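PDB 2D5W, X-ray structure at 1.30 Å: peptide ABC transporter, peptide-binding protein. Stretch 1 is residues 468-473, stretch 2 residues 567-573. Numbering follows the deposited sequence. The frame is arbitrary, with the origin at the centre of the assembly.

Stretch 1 (468-473) WVSNLQ
Stretch 2, residues 567-573: AYSGGYG

Residues 468-473 are largely extended at first. Trp-468 and Val-469 belong to a strand that begins earlier in the chain, with phi/psi of -97/133 and -107/120. Ser-470 (-111/157) and Asn-471 (-104/-172) remain extended. Leu-472 turns the chain at -80/0, and Gln-473 follows at -89/62.

Residues 567-573 form no regular helix or strand. Ala-567 has phi/psi of -52/-40 and Tyr-568 -129/19. A type II beta turn runs from Tyr-568 to Gly-571, with Ser-569 at -58/136 and Gly-570 at 69/14. It is closed by a hydrogen bond from Gly-571 N to Tyr-568 O, 2.7 Å. Gly-573 N also bonds to Ser-569 O at 2.9 Å, and Tyr-572 N makes a weak bond to Gly-570 O at 3.2 Å. Gly-571 (93/-54) and Gly-573 (78/59) adopt angles that call for glycine. A CB on Gly-573 would also clash with Ala-567 O.

The nearest CA atoms across the stretches are those of Asn-471 and Tyr-572, 4.6 Å apart. No direct hydrogen bond joins the stretches. Asn-471 CA instead makes a CA-H...O contact with Gly-571 O at 3.2 Å.

Three waters bridge the gap. Water 1 lies within hydrogen-bonding distance of Ser-470 O (2.9 Å) and Ala-567 O (2.8 Å); it has more acceptors in reach than protons, so it need not donate to both at once. Water 2 donates to Asn-471 O (2.8 Å) and lies 2.7 Å from Tyr-568 OH, to which it is hydrogen-bonded. Water 3 accepts from Leu-472 N and donates to Gly-571 O, both at 2.8 Å. It thus links Leu-472 N to Gly-571 O, which are 4.3 Å apart and too far for a direct bond.

The two tyrosines supply most of the buried surface on their side. Tyr-568 points toward the other stretch with chi1 m (-65°) and chi2 108°. Leu-472, chi1 m and chi2 t, covers one face of its ring. Leu-472 CG sits 3.6 Å from the Tyr-568 ring centroid, almost on the ring normal, and Leu-472 CD2 is 3.5 Å from Tyr-568 CE1. Ser-470 O lies at the edge of this ring, 3.5 Å from Tyr-568 CE2.

Tyr-572 leaves its backbone sideways, with chi1 m (-66°) and chi2 -78°, and its end comes nearer. Asn-471 CB lies over one face, 4.3 Å from the Tyr-572 ring centroid. Val-469, chi1 t, points toward stretch 2 and places CG1 4.0 Å from Tyr-572 CB.

Asn-471 has chi1 p (54°) and chi2 31°. Its OD1 accepts from Gln-473 N at 2.8 Å, a bond within its own stretch. Asn-471 ND2 is 3.4 Å from Tyr-572 OH, but the angle is too poor for a hydrogen bond.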

# COMPACT_ATOMS: atom_id res chain seq x y z
N TRP A 468 -2.39 -2.85 -5.68
CA TRP A 468 -1.32 -2.80 -4.69
C TRP A 468 -0.35 -1.74 -5.19
O TRP A 468 -0.00 -1.72 -6.37
CB TRP A 468 -0.54 -4.12 -4.61
CG TRP A 468 -1.22 -5.23 -3.90
CD1 TRP A 468 -1.60 -6.42 -4.44
CD2 TRP A 468 -1.55 -5.30 -2.51
NE1 TRP A 468 -2.15 -7.23 -3.48
CE2 TRP A 468 -2.13 -6.57 -2.28
CE3 TRP A 468 -1.41 -4.42 -1.43
CZ2 TRP A 468 -2.57 -6.98 -1.02
CZ3 TRP A 468 -1.86 -4.82 -0.17
CH2 TRP A 468 -2.43 -6.09 0.02
N VAL A 469 0.06 -0.85 -4.30
CA VAL A 469 1.03 0.19 -4.62
C VAL A 469 2.29 -0.30 -3.90
O VAL A 469 2.29 -0.46 -2.68
CB VAL A 469 0.63 1.56 -4.05
CG1 VAL A 469 1.68 2.60 -4.43
CG2 VAL A 469 -0.74 1.95 -4.56
N SER A 470 3.35 -0.54 -4.66
CA SER A 470 4.58 -1.05 -4.08
C SER A 470 5.76 -0.10 -4.07
O SER A 470 5.82 0.85 -4.85
CB SER A 470 5.02 -2.32 -4.83
OG SER A 470 4.02 -3.33 -4.79
N ASN A 471 6.69 -0.35 -3.15
CA ASN A 471 7.92 0.42 -3.07
C ASN A 471 9.01 -0.49 -3.67
O ASN A 471 8.70 -1.55 -4.23
CB ASN A 471 8.26 0.80 -1.62
CG ASN A 471 8.31 -0.40 -0.69
OD1 ASN A 471 8.65 -1.50 -1.10
ND2 ASN A 471 7.98 -0.17 0.57
N LEU A 472 10.27 -0.08 -3.56
CA LEU A 472 11.36 -0.87 -4.12
C LEU A 472 11.81 -2.05 -3.28
O LEU A 472 12.73 -2.78 -3.66
CB LEU A 472 12.55 0.05 -4.42
CG LEU A 472 12.41 0.87 -5.70
CD1 LEU A 472 13.44 1.98 -5.74
CD2 LEU A 472 12.56 -0.06 -6.90
N GLN A 473 11.17 -2.26 -2.13
CA GLN A 473 11.53 -3.39 -1.28
C GLN A 473 10.72 -4.61 -1.69
O GLN A 473 9.93 -5.14 -0.91
CB GLN A 473 11.28 -3.04 0.18
CG GLN A 473 12.07 -1.83 0.66
CD GLN A 473 12.05 -1.67 2.16
OE1 GLN A 473 11.00 -1.77 2.79
NE2 GLN A 473 13.21 -1.42 2.75
N ALA A 567 7.89 7.64 -9.65
CA ALA A 567 7.54 6.23 -9.48
C ALA A 567 7.67 5.75 -8.04
O ALA A 567 6.83 4.99 -7.55
CB ALA A 567 8.40 5.37 -10.40
N TYR A 568 8.72 6.20 -7.35
CA TYR A 568 8.95 5.76 -5.98
C TYR A 568 9.19 6.87 -4.95
O TYR A 568 9.72 6.60 -3.87
CB TYR A 568 10.11 4.76 -5.95
CG TYR A 568 9.82 3.47 -6.69
CD1 TYR A 568 10.43 3.18 -7.90
CD2 TYR A 568 8.95 2.52 -6.14
CE1 TYR A 568 10.19 1.97 -8.56
CE2 TYR A 568 8.70 1.31 -6.79
CZ TYR A 568 9.33 1.04 -8.00
OH TYR A 568 9.11 -0.16 -8.63
N SER A 569 8.81 8.10 -5.27
CA SER A 569 9.00 9.20 -4.32
C SER A 569 8.28 8.86 -3.02
O SER A 569 7.14 8.38 -3.03
CB SER A 569 8.47 10.51 -4.90
OG SER A 569 7.10 10.42 -5.25
N GLY A 570 8.95 9.10 -1.89
CA GLY A 570 8.36 8.78 -0.60
C GLY A 570 8.25 7.28 -0.41
O GLY A 570 7.54 6.80 0.48
N GLY A 571 8.94 6.54 -1.26
CA GLY A 571 8.92 5.09 -1.20
C GLY A 571 7.87 4.46 -2.10
O GLY A 571 8.19 3.62 -2.93
N TYR A 572 6.62 4.90 -1.94
CA TYR A 572 5.50 4.35 -2.70
C TYR A 572 5.08 5.11 -3.94
O TYR A 572 4.11 4.75 -4.60
CB TYR A 572 4.30 4.18 -1.78
CG TYR A 572 4.52 3.14 -0.70
CD1 TYR A 572 4.42 1.78 -1.00
CD2 TYR A 572 4.82 3.52 0.60
CE1 TYR A 572 4.62 0.82 -0.01
CE2 TYR A 572 5.02 2.56 1.60
CZ TYR A 572 4.91 1.22 1.28
OH TYR A 572 5.10 0.27 2.27
N GLY A 573 5.79 6.19 -4.26
CA GLY A 573 5.45 6.93 -5.45
C GLY A 573 4.25 7.83 -5.34
O GLY A 573 3.26 7.67 -6.06
O HOH W 1 5.20 2.84 -6.86
O HOH W 2 8.48 -2.19 -6.98
O HOH W 3 10.82 2.57 -3.00